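Long-range contacts in aerobactin synthase IucC (PDB 6CN7), which catalyses the ATP-dependent attachment of a second N-acetyl-N-hydroxylysine to N-citryl-N-acetyl-N-hydroxylysine, the step that completes the siderophore aerobactin: residues Leu414-Gly418 and Phe456-Asp460; Leu43-Trp48 and Leu79-Leu83. The protein carries 5 engineered substitutions. All blocks are in the same frame, centred on the assembly; numbering follows the deposited sequence.

Contact 2 comes first along the chain and is complete before contact 1 begins. It joins the hairpin of strands 38-43 and 46-54, part of a four-stranded antiparallel sheet, to helix 76-87 in the N-terminal region. Contact 1 lies far downstream, within the region related to FhuF-like ferric iron reductases, where the end of helix 395-417 meets the loop between strand 449-452 and helix 464-467. Their centres are 49 Å apart and their nearest atoms about 33 Å, and they share no helix, strand or sheet. Each contact therefore ties up its own part of the synthetase: contact 2 a sheet-helix layer, contact 1 a helix end in the C-terminal half.

Contact 1 (Leu414-Gly418 and Phe456-Asp460); sequences LCRYG and FPEMD
The ring of F456 turns its edge to the end of helix 395-417, with CD2 3.4 Å from G418 N and the carbonyl carbon of Y417 also near the ring plane. The Y417 ring is covered on one face by CG of its neighbour R416, while at its edge the backbone O of E458 lies in plane, 3.7 Å from Y417 CD1. E458 CB approaches Y417 CD1 to 3.5 Å. The Y417 hydroxyl in turn stands over one face of the R416 guanidinium, and both groups are bound by D311. E458 folds back at chi2 (88°), which brings its carboxylate beside R416 O. These two acceptors do not bond to each other; R529 satisfies both, NH2 in a salt bridge with E458 OE1 and NH1 in a hydrogen bond with R416 O, and its cation-pi contact with F456 adds a third link. R416 NE and E458 OE2 remain 4.4 Å apart, beyond a salt bridge. M459 lays CG and SD beside Y417 O. At G418 the chain takes positive phi and leaves helix 395-417. The C-terminus of that helix packs against the short 3-10 turn 457-459, with an arginine from helix 527-532 joining the two.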
ATOM      1  N   LEU A 414     -28.804  -5.204  31.969  1.00 52.04           N
ATOM      2  CA  LEU A 414     -29.863  -5.277  30.967  1.00 49.86           C
ATOM      3  C   LEU A 414     -31.245  -5.191  31.606  1.00 50.83           C
ATOM      4  O   LEU A 414     -32.080  -4.376  31.194  1.00 49.00           O
ATOM      5  CB  LEU A 414     -29.728  -6.571  30.161  1.00 50.01           C
ATOM      6  CG  LEU A 414     -30.890  -6.912  29.221  1.00 55.65           C
ATOM      7  CD1 LEU A 414     -31.083  -5.820  28.182  1.00 57.73           C
ATOM      8  CD2 LEU A 414     -30.665  -8.258  28.552  1.00 55.79           C
ATOM      9  N   CYS A 415     -31.509  -6.028  32.611  1.00 50.58           N
ATOM     10  CA  CYS A 415     -32.865  -6.137  33.140  1.00 48.35           C
ATOM     11  C   CYS A 415     -33.278  -4.905  33.931  1.00 47.71           C
ATOM     12  O   CYS A 415     -34.467  -4.565  33.960  1.00 49.69           O
ATOM     13  CB  CYS A 415     -32.985  -7.385  34.009  1.00 47.58           C
ATOM     14  SG  CYS A 415     -32.674  -8.912  33.110  1.00 50.19           S
ATOM     15  N   ARG A 416     -32.330  -4.228  34.577  1.00 49.44           N
ATOM     16  CA  ARG A 416     -32.652  -3.063  35.394  1.00 53.82           C
ATOM     17  C   ARG A 416     -32.625  -1.768  34.593  1.00 53.97           C
ATOM     18  O   ARG A 416     -33.501  -0.916  34.771  1.00 55.07           O
ATOM     19  CB  ARG A 416     -31.679  -2.966  36.569  1.00 56.78           C
ATOM     20  CG  ARG A 416     -31.793  -1.680  37.404  1.00 66.37           C
ATOM     21  CD  ARG A 416     -32.341  -1.968  38.782  1.00 69.34           C
ATOM     22  NE  ARG A 416     -32.344  -0.786  39.645  1.00 80.60           N
ATOM     23  CZ  ARG A 416     -31.518  -0.584  40.667  1.00 84.73           C
ATOM     24  NH1 ARG A 416     -30.600  -1.487  40.994  1.00 82.11           N
ATOM     25  NH2 ARG A 416     -31.617   0.529  41.383  1.00 86.36           N
ATOM     26  N   TYR A 417     -31.639  -1.604  33.714  1.00 54.90           N
ATOM     27  CA  TYR A 417     -31.439  -0.352  32.999  1.00 58.23           C
ATOM     28  C   TYR A 417     -31.744  -0.454  31.511  1.00 61.49           C
ATOM     29  O   TYR A 417     -31.600   0.540  30.795  1.00 62.45           O
ATOM     30  CB  TYR A 417     -29.999   0.131  33.200  1.00 56.78           C
ATOM     31  CG  TYR A 417     -29.623   0.310  34.653  1.00 56.77           C
ATOM     32  CD1 TYR A 417     -30.071   1.408  35.372  1.00 59.36           C
ATOM     33  CD2 TYR A 417     -28.822  -0.617  35.304  1.00 57.89           C
ATOM     34  CE1 TYR A 417     -29.737   1.579  36.701  1.00 58.14           C
ATOM     35  CE2 TYR A 417     -28.477  -0.454  36.631  1.00 59.03           C
ATOM     36  CZ  TYR A 417     -28.939   0.645  37.324  1.00 59.20           C
ATOM     37  OH  TYR A 417     -28.603   0.812  38.646  1.00 62.35           O
ATOM     38  N   GLY A 418     -32.159  -1.621  31.024  1.00 59.22           N
ATOM     39  CA  GLY A 418     -32.473  -1.765  29.613  1.00 56.38           C
ATOM     40  C   GLY A 418     -31.298  -1.501  28.697  1.00 54.50           C
ATOM     41  O   GLY A 418     -31.492  -1.035  27.569  1.00 53.50           O
ATOM     42  N   PHE A 456     -37.848   2.501  30.444  1.00 71.47           N
ATOM     43  CA  PHE A 456     -37.554   2.173  31.833  1.00 66.75           C
ATOM     44  C   PHE A 456     -37.273   3.451  32.614  1.00 66.24           C
ATOM     45  O   PHE A 456     -36.515   4.303  32.134  1.00 68.78           O
ATOM     46  CB  PHE A 456     -36.346   1.247  31.934  1.00 63.40           C
ATOM     47  CG  PHE A 456     -36.585  -0.145  31.402  1.00 60.60           C
ATOM     48  CD1 PHE A 456     -37.839  -0.548  30.970  1.00 62.73           C
ATOM     49  CD2 PHE A 456     -35.541  -1.058  31.347  1.00 55.24           C
ATOM     50  CE1 PHE A 456     -38.046  -1.828  30.489  1.00 60.61           C
ATOM     51  CE2 PHE A 456     -35.742  -2.340  30.868  1.00 52.97           C
ATOM     52  CZ  PHE A 456     -36.997  -2.724  30.439  1.00 56.93           C
ATOM     53  N   PRO A 457     -37.854   3.633  33.805  1.00 63.74           N
ATOM     54  CA  PRO A 457     -37.481   4.807  34.611  1.00 68.52           C
ATOM     55  C   PRO A 457     -35.986   4.900  34.854  1.00 74.27           C
ATOM     56  O   PRO A 457     -35.423   6.003  34.852  1.00 78.67           O
ATOM     57  CB  PRO A 457     -38.255   4.595  35.919  1.00 65.99           C
ATOM     58  CG  PRO A 457     -39.384   3.698  35.562  1.00 65.83           C
ATOM     59  CD  PRO A 457     -38.878   2.809  34.469  1.00 62.42           C
ATOM     60  N   GLU A 458     -35.325   3.759  35.052  1.00 74.34           N
ATOM     61  CA  GLU A 458     -33.892   3.742  35.308  1.00 70.78           C
ATOM     62  C   GLU A 458     -33.079   4.262  34.130  1.00 69.43           C
ATOM     63  O   GLU A 458     -31.866   4.450  34.273  1.00 69.58           O
ATOM     64  CB  GLU A 458     -33.441   2.320  35.659  1.00 65.37           C
ATOM     65  CG  GLU A 458     -34.157   1.708  36.858  1.00 67.51           C
ATOM     66  CD  GLU A 458     -35.447   0.997  36.482  1.00 70.92           C
ATOM     67  OE1 GLU A 458     -35.924   1.188  35.344  1.00 73.11           O
ATOM     68  OE2 GLU A 458     -35.983   0.243  37.325  1.00 73.47           O
ATOM     69  N   MET A 459     -33.709   4.501  32.979  1.00 72.42           N
ATOM     70  CA  MET A 459     -33.023   5.026  31.806  1.00 76.17           C
ATOM     71  C   MET A 459     -33.175   6.532  31.643  1.00 76.15           C
ATOM     72  O   MET A 459     -32.538   7.106  30.753  1.00 74.64           O
ATOM     73  CB  MET A 459     -33.545   4.340  30.539  1.00 78.69           C
ATOM     74  CG  MET A 459     -32.603   3.311  29.970  1.00 80.61           C
ATOM     75  SD  MET A 459     -33.215   2.597  28.433  1.00 84.36           S
ATOM     76  CE  MET A 459     -32.999   3.994  27.340  1.00 83.85           C
ATOM     77  N   ASP A 460     -33.999   7.183  32.465  1.00 79.34           N
ATOM     78  CA  ASP A 460     -34.198   8.620  32.326  1.00 82.04           C
ATOM     79  C   ASP A 460     -32.906   9.401  32.539  1.00 85.00           C
ATOM     80  O   ASP A 460     -32.785  10.525  32.041  1.00 86.14           O
ATOM     81  CB  ASP A 460     -35.268   9.098  33.309  1.00 81.52           C
ATOM     82  CG  ASP A 460     -36.651   8.587  32.956  1.00 83.82           C
ATOM     83  OD1 ASP A 460     -36.794   7.936  31.899  1.00 84.19           O
ATOM     84  OD2 ASP A 460     -37.595   8.837  33.734  1.00 85.89           O
TER

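Contact 2 (Leu43-Trp48 and Leu79-Leu83); sequences LPGAQW and LLMQL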
ATOM      1  N   LEU A  43     -20.894 -32.681   0.179  1.00 54.96           N
ATOM      2  CA  LEU A  43     -20.975 -31.495  -0.657  1.00 56.56           C
ATOM      3  C   LEU A  43     -21.070 -31.938  -2.110  1.00 64.00           C
ATOM      4  O   LEU A  43     -20.850 -33.118  -2.412  1.00 60.96           O
ATOM      5  CB  LEU A  43     -19.753 -30.600  -0.452  1.00 57.84           C
ATOM      6  CG  LEU A  43     -19.527 -30.104   0.975  1.00 60.08           C
ATOM      7  CD1 LEU A  43     -18.187 -29.394   1.084  1.00 56.72           C
ATOM      8  CD2 LEU A  43     -20.654 -29.185   1.405  1.00 63.81           C
ATOM      9  N   PRO A  44     -21.401 -31.041  -3.035  1.00 67.28           N
ATOM     10  CA  PRO A  44     -21.297 -31.393  -4.457  1.00 68.66           C
ATOM     11  C   PRO A  44     -19.862 -31.750  -4.809  1.00 72.31           C
ATOM     12  O   PRO A  44     -18.940 -30.957  -4.609  1.00 80.85           O
ATOM     13  CB  PRO A  44     -21.764 -30.122  -5.175  1.00 68.84           C
ATOM     14  CG  PRO A  44     -22.560 -29.369  -4.163  1.00 67.17           C
ATOM     15  CD  PRO A  44     -21.940 -29.684  -2.838  1.00 65.14           C
ATOM     16  N   GLY A  45     -19.675 -32.963  -5.321  1.00 67.12           N
ATOM     17  CA  GLY A  45     -18.367 -33.382  -5.779  1.00 70.05           C
ATOM     18  C   GLY A  45     -17.346 -33.664  -4.699  1.00 68.22           C
ATOM     19  O   GLY A  45     -16.151 -33.723  -5.004  1.00 74.44           O
ATOM     20  N   ALA A  46     -17.764 -33.838  -3.448  1.00 59.91           N
ATOM     21  CA  ALA A  46     -16.819 -34.214  -2.407  1.00 61.30           C
ATOM     22  C   ALA A  46     -17.583 -34.668  -1.173  1.00 60.28           C
ATOM     23  O   ALA A  46     -18.697 -34.207  -0.909  1.00 59.38           O
ATOM     24  CB  ALA A  46     -15.881 -33.056  -2.052  1.00 63.36           C
ATOM     25  N   GLN A  47     -16.963 -35.580  -0.427  1.00 59.51           N
ATOM     26  CA  GLN A  47     -17.494 -36.073   0.836  1.00 57.81           C
ATOM     27  C   GLN A  47     -16.394 -36.008   1.882  1.00 58.47           C
ATOM     28  O   GLN A  47     -15.282 -36.492   1.650  1.00 60.12           O
ATOM     29  CB  GLN A  47     -18.008 -37.510   0.712  1.00 52.68           C
ATOM     30  CG  GLN A  47     -18.428 -38.132   2.043  1.00 57.97           C
ATOM     31  CD  GLN A  47     -18.833 -39.582   1.907  1.00 61.84           C
ATOM     32  OE1 GLN A  47     -18.033 -40.425   1.505  1.00 62.70           O
ATOM     33  NE2 GLN A  47     -20.079 -39.882   2.247  1.00 62.87           N
ATOM     34  N   TRP A  48     -16.712 -35.421   3.030  1.00 56.85           N
ATOM     35  CA  TRP A  48     -15.790 -35.319   4.152  1.00 54.34           C
ATOM     36  C   TRP A  48     -16.215 -36.301   5.231  1.00 53.96           C
ATOM     37  O   TRP A  48     -17.372 -36.292   5.661  1.00 54.78           O
ATOM     38  CB  TRP A  48     -15.756 -33.895   4.709  1.00 49.27           C
ATOM     39  CG  TRP A  48     -15.099 -32.932   3.782  1.00 50.40           C
ATOM     40  CD1 TRP A  48     -15.701 -32.182   2.815  1.00 51.78           C
ATOM     41  CD2 TRP A  48     -13.704 -32.621   3.720  1.00 49.86           C
ATOM     42  NE1 TRP A  48     -14.768 -31.421   2.155  1.00 51.80           N
ATOM     43  CE2 TRP A  48     -13.533 -31.671   2.693  1.00 51.97           C
ATOM     44  CE3 TRP A  48     -12.582 -33.051   4.434  1.00 48.09           C
ATOM     45  CZ2 TRP A  48     -12.287 -31.145   2.365  1.00 52.53           C
ATOM     46  CZ3 TRP A  48     -11.347 -32.526   4.108  1.00 49.38           C
ATOM     47  CH2 TRP A  48     -11.209 -31.583   3.083  1.00 50.40           C
ATOM     48  N   LEU A  79     -11.438 -27.055   0.366  1.00 52.40           N
ATOM     49  CA  LEU A  79     -12.791 -26.929   0.897  1.00 52.19           C
ATOM     50  C   LEU A  79     -13.449 -25.639   0.425  1.00 51.38           C
ATOM     51  O   LEU A  79     -14.628 -25.634   0.054  1.00 54.75           O
ATOM     52  CB  LEU A  79     -12.763 -26.985   2.424  1.00 50.50           C
ATOM     53  CG  LEU A  79     -14.100 -26.711   3.122  1.00 47.88           C
ATOM     54  CD1 LEU A  79     -15.158 -27.724   2.698  1.00 47.12           C
ATOM     55  CD2 LEU A  79     -13.921 -26.720   4.625  1.00 48.10           C
ATOM     56  N   LEU A  80     -12.703 -24.532   0.437  1.00 45.90           N
ATOM     57  CA  LEU A  80     -13.258 -23.264  -0.022  1.00 48.02           C
ATOM     58  C   LEU A  80     -13.757 -23.373  -1.457  1.00 49.27           C
ATOM     59  O   LEU A  80     -14.834 -22.864  -1.788  1.00 50.46           O
ATOM     60  CB  LEU A  80     -12.209 -22.158   0.106  1.00 47.98           C
ATOM     61  CG  LEU A  80     -12.629 -20.750  -0.326  1.00 54.53           C
ATOM     62  CD1 LEU A  80     -13.860 -20.277   0.436  1.00 55.46           C
ATOM     63  CD2 LEU A  80     -11.478 -19.772  -0.128  1.00 56.69           C
ATOM     64  N   MET A  81     -12.992 -24.039  -2.327  1.00 51.88           N
ATOM     65  CA  MET A  81     -13.444 -24.237  -3.701  1.00 55.68           C
ATOM     66  C   MET A  81     -14.693 -25.107  -3.757  1.00 53.56           C
ATOM     67  O   MET A  81     -15.558 -24.894  -4.614  1.00 53.84           O
ATOM     68  CB  MET A  81     -12.323 -24.857  -4.540  1.00 59.15           C
ATOM     69  CG  MET A  81     -11.089 -23.975  -4.682  1.00 64.78           C
ATOM     70  SD  MET A  81     -11.451 -22.344  -5.364  1.00 73.46           S
ATOM     71  CE  MET A  81     -12.048 -22.765  -6.998  1.00 74.23           C
ATOM     72  N   GLN A  82     -14.813 -26.080  -2.854  1.00 52.68           N
ATOM     73  CA  GLN A  82     -16.017 -26.901  -2.803  1.00 51.00           C
ATOM     74  C   GLN A  82     -17.228 -26.119  -2.314  1.00 52.06           C
ATOM     75  O   GLN A  82     -18.362 -26.543  -2.557  1.00 55.23           O
ATOM     76  CB  GLN A  82     -15.789 -28.113  -1.897  1.00 53.64           C
ATOM     77  CG  GLN A  82     -14.704 -29.061  -2.386  1.00 53.55           C
ATOM     78  CD  GLN A  82     -14.329 -30.096  -1.344  1.00 54.59           C
ATOM     79  OE1 GLN A  82     -14.776 -30.033  -0.199  1.00 53.78           O
ATOM     80  NE2 GLN A  82     -13.503 -31.058  -1.737  1.00 57.40           N
ATOM     81  N   LEU A  83     -17.020 -24.995  -1.632  1.00 55.48           N
ATOM     82  CA  LEU A  83     -18.126 -24.196  -1.119  1.00 57.16           C
ATOM     83  C   LEU A  83     -18.634 -23.159  -2.111  1.00 59.71           C
ATOM     84  O   LEU A  83     -19.684 -22.557  -1.862  1.00 62.24           O
ATOM     85  CB  LEU A  83     -17.712 -23.478   0.169  1.00 54.62           C
ATOM     86  CG  LEU A  83     -17.379 -24.358   1.373  1.00 54.23           C
ATOM     87  CD1 LEU A  83     -16.821 -23.513   2.507  1.00 53.33           C
ATOM     88  CD2 LEU A  83     -18.604 -25.126   1.835  1.00 55.85           C
TER
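Q82 reaches out from helix 76-87 and accepts a hydrogen bond from the indole of W48, and the tight part of the contact is built round this bond. W48 NE1 lies 2.7 Å from Q82 OE1, with an N-H...O angle of 157°. The donor sits in the carbonyl plane, on a lone pair, and the oxygen is only 11° out of the indole plane, although the ring and amide planes are turned 61° apart. The glutamine chain is extended beyond CG and so reaches from the helix to the strand. The methyl of A46 lies against the face of the amide, its CB 3.1 Å from Q82 NE2; that nitrogen is hydrogen-bonded outside the two segments. Beside the amide is an apolar cluster. W48 CZ2 stands 4.2 Å from L79 CB, and L79 CD1 is 3.8 Å from L43 CD1, where the two leucines cross at about a right angle. L83 is the more distant member, its CD2 4.4 Å from L43 CD1. Helix 4-25 adds V16 and L20 against W48, M19 against L79 and L23 against L83.

The loose side is the hairpin tip. P44 and G45 are exposed in the turn, where P44 leans on V86 farther along the helix. The type II turn from L43 to A46, with G45 at positive phi, closes a beta-hairpin of the antiparallel sheet; the contact is helix-on-sheet packing, with one face of the hairpin laid against helices 4-25 and 76-87.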